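Local coordinates for L-ornithine 5-monooxygenase (Pseudomonas aeruginosa, PDB 3S5W), which catalyses the FAD-dependent N5-hydroxylation of L-ornithine with NADPH and O2, the first step towards hydroxamate siderophores such as pyoverdin, at residues V78-L83 / I313-G318; P124-F129 / A239-I244. All coordinates share one frame; numbering follows the deposited sequence.

Contact 1: V78-L83 / I313-G318. With FAD (flavin-adenine dinucleotide), chain C.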
ATOM      1  N   VAL A  78     -12.773   4.335  -5.473  1.00 26.74           N
ATOM      2  CA  VAL A  78     -14.225   4.419  -5.573  1.00 28.42           C
ATOM      3  C   VAL A  78     -14.660   5.800  -5.091  1.00 29.15           C
ATOM      4  O   VAL A  78     -13.888   6.532  -4.444  1.00 28.26           O
ATOM      5  CB  VAL A  78     -14.967   3.295  -4.774  1.00 28.56           C
ATOM      6  CG1 VAL A  78     -14.560   1.920  -5.301  1.00 28.24           C
ATOM      7  CG2 VAL A  78     -14.645   3.366  -3.279  1.00 29.52           C
ATOM      8  N   SER A  79     -15.896   6.143  -5.418  1.00 30.65           N
ATOM      9  CA  SER A  79     -16.461   7.457  -5.105  1.00 33.53           C
ATOM     10  C   SER A  79     -16.321   7.799  -3.597  1.00 33.62           C
ATOM     11  O   SER A  79     -15.890   8.897  -3.257  1.00 34.42           O
ATOM     12  CB  SER A  79     -17.919   7.510  -5.603  1.00 32.98           C
ATOM     13  OG  SER A  79     -18.551   8.652  -5.100  1.00 37.25           O
ATOM     14  N   GLN A  80     -16.663   6.863  -2.709  1.00 34.48           N
ATOM     15  CA  GLN A  80     -16.390   7.036  -1.256  1.00 36.72           C
ATOM     16  C   GLN A  80     -15.064   6.376  -0.839  1.00 37.13           C
ATOM     17  O   GLN A  80     -15.013   5.182  -0.419  1.00 36.77           O
ATOM     18  CB  GLN A  80     -17.559   6.571  -0.352  1.00 37.27           C
ATOM     19  CG  GLN A  80     -17.274   6.638   1.196  1.00 39.97           C
ATOM     20  CD  GLN A  80     -17.012   8.069   1.698  1.00 43.66           C
ATOM     21  OE1 GLN A  80     -17.768   8.995   1.384  1.00 45.23           O
ATOM     22  NE2 GLN A  80     -15.939   8.250   2.483  1.00 41.65           N
ATOM     23  N   SER A  81     -13.991   7.163  -0.959  1.00 35.92           N
ATOM     24  CA  SER A  81     -12.684   6.713  -0.529  1.00 34.77           C
ATOM     25  C   SER A  81     -11.911   7.942  -0.057  1.00 33.64           C
ATOM     26  O   SER A  81     -11.263   8.629  -0.840  1.00 33.54           O
ATOM     27  CB  SER A  81     -11.961   5.934  -1.634  1.00 34.28           C
ATOM     28  OG  SER A  81     -11.901   6.650  -2.853  1.00 37.99           O
ATOM     29  N   GLU A  82     -12.062   8.228   1.230  1.00 31.55           N
ATOM     30  CA  GLU A  82     -11.395   9.325   1.905  1.00 30.55           C
ATOM     31  C   GLU A  82      -9.979   8.910   2.326  1.00 28.29           C
ATOM     32  O   GLU A  82      -9.772   7.803   2.805  1.00 26.29           O
ATOM     33  CB  GLU A  82     -12.208   9.692   3.152  1.00 31.96           C
ATOM     34  CG  GLU A  82     -11.935  11.072   3.703  1.00 36.98           C
ATOM     35  CD  GLU A  82     -12.932  11.460   4.801  1.00 41.76           C
ATOM     36  OE1 GLU A  82     -12.820  10.960   5.943  1.00 42.68           O
ATOM     37  OE2 GLU A  82     -13.833  12.263   4.496  1.00 44.65           O
ATOM     38  N   LEU A  83      -9.029   9.814   2.184  1.00 27.12           N
ATOM     39  CA  LEU A  83      -7.676   9.609   2.667  1.00 26.97           C
ATOM     40  C   LEU A  83      -7.719   9.362   4.182  1.00 26.04           C
ATOM     41  O   LEU A  83      -8.457  10.004   4.850  1.00 23.43           O
ATOM     42  CB  LEU A  83      -6.838  10.834   2.343  1.00 20.00           C
ATOM     43  CG  LEU A  83      -5.316  10.795   2.412  1.00 20.00           C
ATOM     44  CD1 LEU A  83      -4.738   9.920   1.368  1.00 20.00           C
ATOM     45  CD2 LEU A  83      -4.713  12.181   2.344  1.00 20.00           C
ATOM     46  N   ILE A 313     -18.153   3.268   9.762  1.00 20.36           N
ATOM     47  CA  ILE A 313     -18.903   2.279  10.590  1.00 20.22           C
ATOM     48  C   ILE A 313     -20.359   2.748  10.817  1.00 20.54           C
ATOM     49  O   ILE A 313     -21.322   1.986  10.652  1.00 19.79           O
ATOM     50  CB  ILE A 313     -18.223   2.026  11.947  1.00 20.33           C
ATOM     51  CG1 ILE A 313     -16.801   1.469  11.726  1.00 19.40           C
ATOM     52  CG2 ILE A 313     -19.093   1.116  12.799  1.00 19.26           C
ATOM     53  CD1 ILE A 313     -16.038   1.062  13.013  1.00 18.94           C
ATOM     54  N   GLU A 314     -20.511   4.014  11.184  1.00 20.57           N
ATOM     55  CA  GLU A 314     -21.868   4.562  11.458  1.00 22.85           C
ATOM     56  C   GLU A 314     -22.744   4.469  10.200  1.00 22.01           C
ATOM     57  O   GLU A 314     -23.930   4.114  10.261  1.00 20.32           O
ATOM     58  CB  GLU A 314     -21.753   6.025  11.935  1.00 24.37           C
ATOM     59  CG  GLU A 314     -21.378   6.137  13.426  1.00 31.89           C
ATOM     60  CD  GLU A 314     -20.900   7.559  13.840  1.00 40.38           C
ATOM     61  OE1 GLU A 314     -20.247   7.668  14.904  1.00 41.78           O
ATOM     62  OE2 GLU A 314     -21.165   8.553  13.105  1.00 42.53           O
ATOM     63  N   ARG A 315     -22.132   4.774   9.055  1.00 22.63           N
ATOM     64  CA  ARG A 315     -22.855   4.693   7.771  1.00 22.40           C
ATOM     65  C   ARG A 315     -23.319   3.268   7.491  1.00 20.88           C
ATOM     66  O   ARG A 315     -24.469   3.045   7.117  1.00 19.74           O
ATOM     67  CB  ARG A 315     -22.016   5.148   6.584  1.00 23.72           C
ATOM     68  CG  ARG A 315     -22.012   6.642   6.381  1.00 31.95           C
ATOM     69  CD  ARG A 315     -21.207   7.013   5.120  1.00 37.83           C
ATOM     70  NE  ARG A 315     -21.831   6.640   3.845  1.00 42.85           N
ATOM     71  CZ  ARG A 315     -21.309   6.950   2.649  1.00 44.29           C
ATOM     72  NH1 ARG A 315     -20.169   7.620   2.585  1.00 43.07           N
ATOM     73  NH2 ARG A 315     -21.919   6.606   1.519  1.00 43.49           N
ATOM     74  N   ILE A 316     -22.433   2.297   7.690  1.00 20.37           N
ATOM     75  CA  ILE A 316     -22.807   0.909   7.444  1.00 20.29           C
ATOM     76  C   ILE A 316     -23.884   0.423   8.437  1.00 19.51           C
ATOM     77  O   ILE A 316     -24.873  -0.237   8.058  1.00 19.33           O
ATOM     78  CB  ILE A 316     -21.536   0.003   7.404  1.00 19.70           C
ATOM     79  CG1 ILE A 316     -20.733   0.363   6.138  1.00 21.55           C
ATOM     80  CG2 ILE A 316     -21.877  -1.473   7.319  1.00 19.55           C
ATOM     81  CD1 ILE A 316     -19.312  -0.158   6.156  1.00 21.80           C
ATOM     82  N   TYR A 317     -23.697   0.756   9.706  1.00 18.86           N
ATOM     83  CA  TYR A 317     -24.683   0.359  10.708  1.00 19.01           C
ATOM     84  C   TYR A 317     -26.068   0.930  10.310  1.00 19.37           C
ATOM     85  O   TYR A 317     -27.088   0.245  10.419  1.00 19.09           O
ATOM     86  CB  TYR A 317     -24.280   0.895  12.057  1.00 19.06           C
ATOM     87  CG  TYR A 317     -25.077   0.256  13.171  1.00 20.33           C
ATOM     88  CD1 TYR A 317     -24.698  -0.985  13.673  1.00 22.19           C
ATOM     89  CD2 TYR A 317     -26.213   0.884  13.717  1.00 23.46           C
ATOM     90  CE1 TYR A 317     -25.415  -1.597  14.704  1.00 23.29           C
ATOM     91  CE2 TYR A 317     -26.933   0.276  14.763  1.00 23.18           C
ATOM     92  CZ  TYR A 317     -26.517  -0.955  15.239  1.00 24.40           C
ATOM     93  OH  TYR A 317     -27.174  -1.602  16.277  1.00 28.72           O
ATOM     94  N   GLY A 318     -26.060   2.156   9.789  1.00 19.27           N
ATOM     95  CA  GLY A 318     -27.292   2.826   9.336  1.00 20.24           C
ATOM     96  C   GLY A 318     -27.961   2.054   8.206  1.00 21.04           C
ATOM     97  O   GLY A 318     -29.196   1.955   8.148  1.00 21.25           O
TER
HETATM   98  PA  FAD C 450       3.071   1.711  -3.529  1.00 23.63           P
HETATM   99  O1A FAD C 450       2.347   0.424  -3.399  1.00 19.77           O
HETATM  100  O2A FAD C 450       2.190   2.971  -3.482  1.00 19.53           O
HETATM  101  O5B FAD C 450       3.893   1.739  -4.932  1.00 23.66           O
HETATM  102  C5B FAD C 450       4.620   0.600  -5.328  1.00 21.39           C
HETATM  103  C4B FAD C 450       4.879   0.809  -6.810  1.00 23.22           C
HETATM  104  O4B FAD C 450       5.717  -0.230  -7.238  1.00 26.67           O
HETATM  105  C3B FAD C 450       3.586   0.683  -7.609  1.00 23.62           C
HETATM  106  O3B FAD C 450       3.360   1.867  -8.346  1.00 24.22           O
HETATM  107  C2B FAD C 450       3.813  -0.531  -8.519  1.00 24.49           C
HETATM  108  O2B FAD C 450       3.352  -0.306  -9.847  1.00 27.34           O
HETATM  109  C1B FAD C 450       5.308  -0.634  -8.536  1.00 25.52           C
HETATM  110  N9A FAD C 450       5.850  -1.980  -8.688  1.00 27.25           N
HETATM  111  C8A FAD C 450       5.550  -3.119  -7.949  1.00 30.44           C
HETATM  112  N7A FAD C 450       6.362  -4.124  -8.395  1.00 29.15           N
HETATM  113  C5A FAD C 450       7.167  -3.619  -9.368  1.00 28.77           C
HETATM  114  C6A FAD C 450       8.166  -4.196 -10.151  1.00 30.58           C
HETATM  115  N6A FAD C 450       8.657  -5.409  -9.846  1.00 28.73           N
HETATM  116  N1A FAD C 450       8.811  -3.396 -11.091  1.00 28.54           N
HETATM  117  C2A FAD C 450       8.508  -2.060 -11.260  1.00 27.82           C
HETATM  118  N3A FAD C 450       7.513  -1.481 -10.480  1.00 25.41           N
HETATM  119  C4A FAD C 450       6.860  -2.262  -9.554  1.00 28.24           C
HETATM  120  N1  FAD C 450      -1.519   5.085   3.501  1.00 22.48           N
HETATM  121  C2  FAD C 450      -1.813   6.267   4.167  1.00 25.26           C
HETATM  122  O2  FAD C 450      -0.968   6.810   4.860  1.00 23.60           O
HETATM  123  N3  FAD C 450      -3.061   6.844   4.060  1.00 25.57           N
HETATM  124  C4  FAD C 450      -4.042   6.281   3.283  1.00 28.10           C
HETATM  125  O4  FAD C 450      -5.137   6.861   3.179  1.00 26.10           O
HETATM  126  C4X FAD C 450      -3.759   5.073   2.616  1.00 25.20           C
HETATM  127  N5  FAD C 450      -4.735   4.467   1.838  1.00 26.11           N
HETATM  128  C5X FAD C 450      -4.459   3.273   1.193  1.00 27.52           C
HETATM  129  C6  FAD C 450      -5.455   2.670   0.411  1.00 29.83           C
HETATM  130  C7  FAD C 450      -5.210   1.473  -0.248  1.00 29.86           C
HETATM  131  C7M FAD C 450      -6.333   0.879  -1.061  1.00 32.40           C
HETATM  132  C8  FAD C 450      -3.970   0.860  -0.103  1.00 28.19           C
HETATM  133  C8M FAD C 450      -3.634  -0.432  -0.788  1.00 31.03           C
HETATM  134  C9  FAD C 450      -2.974   1.449   0.669  1.00 26.97           C
HETATM  135  C9A FAD C 450      -3.196   2.674   1.313  1.00 26.84           C
HETATM  136  N10 FAD C 450      -2.207   3.281   2.097  1.00 23.80           N
HETATM  137  C10 FAD C 450      -2.503   4.468   2.758  1.00 24.18           C
HETATM  138  C1' FAD C 450      -0.862   2.659   2.312  1.00 23.37           C
HETATM  139  C2' FAD C 450       0.074   2.721   1.087  1.00 23.22           C
HETATM  140  O2' FAD C 450       0.937   1.592   1.262  1.00 24.65           O
HETATM  141  C3' FAD C 450       0.879   4.012   1.119  1.00 24.06           C
HETATM  142  O3' FAD C 450       0.028   5.176   1.125  1.00 23.72           O
HETATM  143  C4' FAD C 450       1.806   4.139  -0.116  1.00 22.97           C
HETATM  144  O4' FAD C 450       1.056   3.872  -1.295  1.00 23.37           O
HETATM  145  C5' FAD C 450       3.100   3.287  -0.044  1.00 23.29           C
HETATM  146  O5' FAD C 450       3.978   3.781  -1.038  1.00 26.29           O
HETATM  147  P   FAD C 450       5.079   2.857  -1.783  1.00 24.11           P
HETATM  148  O1P FAD C 450       5.663   3.734  -2.863  1.00 22.80           O
HETATM  149  O2P FAD C 450       6.002   2.332  -0.717  1.00 20.51           O
HETATM  150  O3P FAD C 450       4.210   1.676  -2.410  1.00 21.18           O

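Contact 2: P124-F129 / A239-I244. With FAD (flavin-adenine dinucleotide), chain C.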
ATOM      1  N   PRO A 124      -8.554  14.927   2.152  1.00 29.30           N
ATOM      2  CA  PRO A 124      -9.045  14.927   0.768  1.00 29.96           C
ATOM      3  C   PRO A 124      -9.463  13.524   0.338  1.00 29.62           C
ATOM      4  O   PRO A 124      -9.075  12.541   0.975  1.00 29.84           O
ATOM      5  CB  PRO A 124      -7.822  15.385  -0.046  1.00 30.35           C
ATOM      6  CG  PRO A 124      -6.670  15.027   0.769  1.00 30.60           C
ATOM      7  CD  PRO A 124      -7.101  15.187   2.212  1.00 29.60           C
ATOM      8  N   CYS A 125     -10.252  13.428  -0.718  1.00 29.53           N
ATOM      9  CA  CYS A 125     -10.592  12.142  -1.301  1.00 29.82           C
ATOM     10  C   CYS A 125      -9.293  11.507  -1.844  1.00 27.81           C
ATOM     11  O   CYS A 125      -8.357  12.233  -2.243  1.00 25.87           O
ATOM     12  CB  CYS A 125     -11.613  12.335  -2.420  1.00 31.72           C
ATOM     13  SG  CYS A 125     -13.209  12.917  -1.754  1.00 44.56           S
ATOM     14  N   ARG A 126      -9.226  10.177  -1.840  1.00 24.62           N
ATOM     15  CA  ARG A 126      -8.043   9.507  -2.409  1.00 25.13           C
ATOM     16  C   ARG A 126      -7.851   9.823  -3.913  1.00 25.04           C
ATOM     17  O   ARG A 126      -6.716   9.821  -4.414  1.00 24.71           O
ATOM     18  CB  ARG A 126      -8.059   7.998  -2.122  1.00 24.14           C
ATOM     19  CG  ARG A 126      -7.760   7.704  -0.652  1.00 25.59           C
ATOM     20  CD  ARG A 126      -7.322   6.235  -0.451  1.00 27.93           C
ATOM     21  NE  ARG A 126      -8.469   5.336  -0.514  1.00 30.74           N
ATOM     22  CZ  ARG A 126      -8.658   4.363  -1.414  1.00 32.73           C
ATOM     23  NH1 ARG A 126      -7.773   4.130  -2.369  1.00 30.68           N
ATOM     24  NH2 ARG A 126      -9.749   3.608  -1.343  1.00 27.85           N
ATOM     25  N   MET A 127      -8.938  10.120  -4.621  1.00 25.25           N
ATOM     26  CA  MET A 127      -8.823  10.513  -6.039  1.00 27.09           C
ATOM     27  C   MET A 127      -8.049  11.831  -6.152  1.00 25.32           C
ATOM     28  O   MET A 127      -7.278  12.019  -7.080  1.00 23.94           O
ATOM     29  CB  MET A 127     -10.195  10.678  -6.735  1.00 28.99           C
ATOM     30  CG  MET A 127     -11.034   9.404  -6.871  1.00 36.39           C
ATOM     31  SD  MET A 127     -12.565   9.620  -7.889  1.00 50.11           S
ATOM     32  CE  MET A 127     -11.986   9.024  -9.494  1.00 46.21           C
ATOM     33  N   GLU A 128      -8.262  12.750  -5.216  1.00 23.41           N
ATOM     34  CA  GLU A 128      -7.480  14.015  -5.245  1.00 23.28           C
ATOM     35  C   GLU A 128      -6.032  13.756  -4.851  1.00 22.76           C
ATOM     36  O   GLU A 128      -5.118  14.330  -5.418  1.00 21.78           O
ATOM     37  CB  GLU A 128      -8.098  15.092  -4.358  1.00 24.31           C
ATOM     38  CG  GLU A 128      -7.385  16.472  -4.516  1.00 25.14           C
ATOM     39  CD  GLU A 128      -8.058  17.606  -3.731  1.00 27.95           C
ATOM     40  OE1 GLU A 128      -8.766  17.337  -2.739  1.00 29.31           O
ATOM     41  OE2 GLU A 128      -7.876  18.780  -4.110  1.00 26.20           O
ATOM     42  N   PHE A 129      -5.802  12.879  -3.872  1.00 22.66           N
ATOM     43  CA  PHE A 129      -4.414  12.615  -3.521  1.00 22.77           C
ATOM     44  C   PHE A 129      -3.683  11.904  -4.681  1.00 22.93           C
ATOM     45  O   PHE A 129      -2.505  12.112  -4.867  1.00 22.48           O
ATOM     46  CB  PHE A 129      -4.314  11.798  -2.249  1.00 22.78           C
ATOM     47  CG  PHE A 129      -2.972  11.900  -1.588  1.00 25.29           C
ATOM     48  CD1 PHE A 129      -2.640  13.032  -0.855  1.00 27.39           C
ATOM     49  CD2 PHE A 129      -2.056  10.876  -1.689  1.00 28.47           C
ATOM     50  CE1 PHE A 129      -1.389  13.139  -0.215  1.00 28.28           C
ATOM     51  CE2 PHE A 129      -0.795  10.978  -1.058  1.00 27.39           C
ATOM     52  CZ  PHE A 129      -0.476  12.106  -0.322  1.00 26.99           C
ATOM     53  N   ALA A 239     -12.916  -3.614   3.021  1.00 20.21           N
ATOM     54  CA  ALA A 239     -14.235  -4.302   3.017  1.00 20.64           C
ATOM     55  C   ALA A 239     -15.388  -3.293   3.182  1.00 19.92           C
ATOM     56  O   ALA A 239     -16.374  -3.350   2.468  1.00 18.54           O
ATOM     57  CB  ALA A 239     -14.306  -5.326   4.120  1.00 21.07           C
ATOM     58  N   ALA A 240     -15.234  -2.373   4.128  1.00 19.58           N
ATOM     59  CA  ALA A 240     -16.234  -1.327   4.387  1.00 21.37           C
ATOM     60  C   ALA A 240     -16.431  -0.425   3.155  1.00 21.69           C
ATOM     61  O   ALA A 240     -17.563  -0.069   2.831  1.00 21.38           O
ATOM     62  CB  ALA A 240     -15.823  -0.472   5.578  1.00 20.63           C
ATOM     63  N   GLU A 241     -15.342  -0.056   2.501  1.00 21.30           N
ATOM     64  CA  GLU A 241     -15.469   0.804   1.288  1.00 22.42           C
ATOM     65  C   GLU A 241     -16.136   0.050   0.149  1.00 22.10           C
ATOM     66  O   GLU A 241     -16.997   0.591  -0.528  1.00 22.11           O
ATOM     67  CB  GLU A 241     -14.102   1.347   0.871  1.00 21.87           C
ATOM     68  CG  GLU A 241     -13.643   2.448   1.860  1.00 23.40           C
ATOM     69  CD  GLU A 241     -12.338   3.145   1.483  1.00 28.37           C
ATOM     70  OE1 GLU A 241     -11.666   2.727   0.495  1.00 28.27           O
ATOM     71  OE2 GLU A 241     -11.989   4.144   2.176  1.00 25.23           O
ATOM     72  N   ALA A 242     -15.728  -1.204  -0.060  1.00 21.62           N
ATOM     73  CA  ALA A 242     -16.388  -2.068  -1.049  1.00 21.10           C
ATOM     74  C   ALA A 242     -17.878  -2.201  -0.770  1.00 22.05           C
ATOM     75  O   ALA A 242     -18.729  -2.043  -1.675  1.00 22.11           O
ATOM     76  CB  ALA A 242     -15.728  -3.462  -1.066  1.00 21.85           C
ATOM     77  N   PHE A 243     -18.230  -2.481   0.486  1.00 21.05           N
ATOM     78  CA  PHE A 243     -19.634  -2.572   0.815  1.00 21.08           C
ATOM     79  C   PHE A 243     -20.427  -1.306   0.498  1.00 21.08           C
ATOM     80  O   PHE A 243     -21.525  -1.378  -0.029  1.00 20.89           O
ATOM     81  CB  PHE A 243     -19.839  -2.896   2.299  1.00 21.91           C
ATOM     82  CG  PHE A 243     -21.284  -3.004   2.685  1.00 22.51           C
ATOM     83  CD1 PHE A 243     -22.007  -4.174   2.399  1.00 24.96           C
ATOM     84  CD2 PHE A 243     -21.928  -1.945   3.347  1.00 24.42           C
ATOM     85  CE1 PHE A 243     -23.369  -4.275   2.751  1.00 24.75           C
ATOM     86  CE2 PHE A 243     -23.279  -2.025   3.709  1.00 21.75           C
ATOM     87  CZ  PHE A 243     -24.004  -3.218   3.409  1.00 24.49           C
ATOM     88  N   ILE A 244     -19.900  -0.155   0.881  1.00 21.64           N
ATOM     89  CA  ILE A 244     -20.651   1.089   0.719  1.00 23.82           C
ATOM     90  C   ILE A 244     -20.768   1.413  -0.792  1.00 23.49           C
ATOM     91  O   ILE A 244     -21.835   1.880  -1.279  1.00 23.54           O
ATOM     92  CB  ILE A 244     -19.956   2.222   1.536  1.00 23.67           C
ATOM     93  CG1 ILE A 244     -20.374   2.125   3.010  1.00 27.63           C
ATOM     94  CG2 ILE A 244     -20.229   3.616   0.947  1.00 27.86           C
ATOM     95  CD1 ILE A 244     -21.937   2.246   3.283  1.00 32.64           C
TER
HETATM   96  PA  FAD C 450       3.071   1.711  -3.529  1.00 23.63           P
HETATM   97  O1A FAD C 450       2.347   0.424  -3.399  1.00 19.77           O
HETATM   98  O2A FAD C 450       2.190   2.971  -3.482  1.00 19.53           O
HETATM   99  O5B FAD C 450       3.893   1.739  -4.932  1.00 23.66           O
HETATM  100  C5B FAD C 450       4.620   0.600  -5.328  1.00 21.39           C
HETATM  101  C4B FAD C 450       4.879   0.809  -6.810  1.00 23.22           C
HETATM  102  O4B FAD C 450       5.717  -0.230  -7.238  1.00 26.67           O
HETATM  103  C3B FAD C 450       3.586   0.683  -7.609  1.00 23.62           C
HETATM  104  O3B FAD C 450       3.360   1.867  -8.346  1.00 24.22           O
HETATM  105  C2B FAD C 450       3.813  -0.531  -8.519  1.00 24.49           C
HETATM  106  O2B FAD C 450       3.352  -0.306  -9.847  1.00 27.34           O
HETATM  107  C1B FAD C 450       5.308  -0.634  -8.536  1.00 25.52           C
HETATM  108  N9A FAD C 450       5.850  -1.980  -8.688  1.00 27.25           N
HETATM  109  C8A FAD C 450       5.550  -3.119  -7.949  1.00 30.44           C
HETATM  110  N7A FAD C 450       6.362  -4.124  -8.395  1.00 29.15           N
HETATM  111  C5A FAD C 450       7.167  -3.619  -9.368  1.00 28.77           C
HETATM  112  C6A FAD C 450       8.166  -4.196 -10.151  1.00 30.58           C
HETATM  113  N6A FAD C 450       8.657  -5.409  -9.846  1.00 28.73           N
HETATM  114  N1A FAD C 450       8.811  -3.396 -11.091  1.00 28.54           N
HETATM  115  C2A FAD C 450       8.508  -2.060 -11.260  1.00 27.82           C
HETATM  116  N3A FAD C 450       7.513  -1.481 -10.480  1.00 25.41           N
HETATM  117  C4A FAD C 450       6.860  -2.262  -9.554  1.00 28.24           C
HETATM  118  N1  FAD C 450      -1.519   5.085   3.501  1.00 22.48           N
HETATM  119  C2  FAD C 450      -1.813   6.267   4.167  1.00 25.26           C
HETATM  120  O2  FAD C 450      -0.968   6.810   4.860  1.00 23.60           O
HETATM  121  N3  FAD C 450      -3.061   6.844   4.060  1.00 25.57           N
HETATM  122  C4  FAD C 450      -4.042   6.281   3.283  1.00 28.10           C
HETATM  123  O4  FAD C 450      -5.137   6.861   3.179  1.00 26.10           O
HETATM  124  C4X FAD C 450      -3.759   5.073   2.616  1.00 25.20           C
HETATM  125  N5  FAD C 450      -4.735   4.467   1.838  1.00 26.11           N
HETATM  126  C5X FAD C 450      -4.459   3.273   1.193  1.00 27.52           C
HETATM  127  C6  FAD C 450      -5.455   2.670   0.411  1.00 29.83           C
HETATM  128  C7  FAD C 450      -5.210   1.473  -0.248  1.00 29.86           C
HETATM  129  C7M FAD C 450      -6.333   0.879  -1.061  1.00 32.40           C
HETATM  130  C8  FAD C 450      -3.970   0.860  -0.103  1.00 28.19           C
HETATM  131  C8M FAD C 450      -3.634  -0.432  -0.788  1.00 31.03           C
HETATM  132  C9  FAD C 450      -2.974   1.449   0.669  1.00 26.97           C
HETATM  133  C9A FAD C 450      -3.196   2.674   1.313  1.00 26.84           C
HETATM  134  N10 FAD C 450      -2.207   3.281   2.097  1.00 23.80           N
HETATM  135  C10 FAD C 450      -2.503   4.468   2.758  1.00 24.18           C
HETATM  136  C1' FAD C 450      -0.862   2.659   2.312  1.00 23.37           C
HETATM  137  C2' FAD C 450       0.074   2.721   1.087  1.00 23.22           C
HETATM  138  O2' FAD C 450       0.937   1.592   1.262  1.00 24.65           O
HETATM  139  C3' FAD C 450       0.879   4.012   1.119  1.00 24.06           C
HETATM  140  O3' FAD C 450       0.028   5.176   1.125  1.00 23.72           O
HETATM  141  C4' FAD C 450       1.806   4.139  -0.116  1.00 22.97           C
HETATM  142  O4' FAD C 450       1.056   3.872  -1.295  1.00 23.37           O
HETATM  143  C5' FAD C 450       3.100   3.287  -0.044  1.00 23.29           C
HETATM  144  O5' FAD C 450       3.978   3.781  -1.038  1.00 26.29           O
HETATM  145  P   FAD C 450       5.079   2.857  -1.783  1.00 24.11           P
HETATM  146  O1P FAD C 450       5.663   3.734  -2.863  1.00 22.80           O
HETATM  147  O2P FAD C 450       6.002   2.332  -0.717  1.00 20.51           O
HETATM  148  O3P FAD C 450       4.210   1.676  -2.410  1.00 21.18           O
HETATM  149  O   HOH W   1      -9.750   5.297   1.967  1.00 34.09           O

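Contact 1: V78-L83 / I313-G318
Q80 and R315 alone make this contact. It is a loop-to-helix meeting at the protein surface. The chain binds FAD and NADP+ and has two dinucleotide-binding domains, as in class B flavoprotein monooxygenases. The loop 78-83 lies between strand 61-65 and helix 103-109. The helix 310-326 packs beside helix 237-249, the helix that begins at the NADP+-binding G235-S238 segment.

Within helix 310-326, I313 O accepts from Y317 N at 2.8 Å. One residue on, E314 O takes G318 N at 2.9 Å.

The side chain of R315 sets out toward the loop. Its guanidinium offers an edge to the amide of Q80, and NH1 reaches Q80 OE1 at 3.0 Å. The N-H is poorly aimed, at 125°, so the hydrogen bond is weak. OE1 lies in the guanidinium plane, but the amide is turned almost at right angles to it, with 82° between the planes. The Q80 chain bends at chi2 (63°), so CG, CD and OE1 of Q80 all lie close to R315 NH1, CG at 3.4 Å. The stronger partner of R315 is D248, which forms a salt bridge with NH2. That second bond holds the far side of the guanidinium on helix 237-249.

I316 is buried and packs on A240 and I244 of helix 237-249.

On the loop side, L83 belongs to the FAD pocket. It touches the flavin itself, with L83 CD1 3.6 Å from FAD O4.

Contact 2: P124-F129 / A239-I244
R126 and E241 form a buried salt bridge beside the isoalloxazine ring of FAD. R126 is the first residue of helix 126-137, right after the N-cap residue C125. Its CB points toward the opposite helix. A bend at chi3 (-76°) then lays CD and the guanidinium along the flavin. CD comes first, 3.9 Å from FAD N5. NE gives its hydrogen to a water at 2.8 Å. Beyond NE the guanidinium turns one face to the flavin, with FAD C6 3.7 Å above its plane and offset toward the rim. R126 NH1 lies 3.8 Å from the methyl carbon FAD C7M and is hydrogen-bonded to T76 OG1. R126 NH2 meets E241 OE1 at 2.8 Å, with an N-H...O angle of 138°.

E241 arrives from the opposite direction. Its carboxylate is nearly coplanar with the guanidinium, 3° apart, yet OE1 is tilted 15° out of the guanidinium plane. OE1 accepts through its syn lone pair. OE2 is held by Q237 NE2; the water also approaches it, at a doubtfully short distance. The salt bridge limits rotation of the guanidinium over the flavin edge.

Helix 237-249 carries E241 next to Q237, an NADP+-binding residue, in a strand-turn-helix unit consistent with a Rossmann fold. It rests on strand 253-258 through A239 and F243, and on L312 of helix 310-326 through I244.

Contact 2 is buried and contact 1 lies at the surface, their centres about 7 Å apart. Contact 2 is nested within the chain loop that contact 1 closes. Their first segments are joined through the backbone, where S81 O meets R126 N at 2.7 Å and L83 N meets P124 O at 3.0 Å, both probable hydrogen bonds. Their second segments meet where R315 NH2 packs 3.5 Å from I244 CG2. Both contacts have an arginine as donor. The outer one has a weak bond to a neutral amide, while the inner one has an ion pair. Only in contact 2 does a residue of the bridging pair touch FAD; in contact 1 the flavin is met by L83.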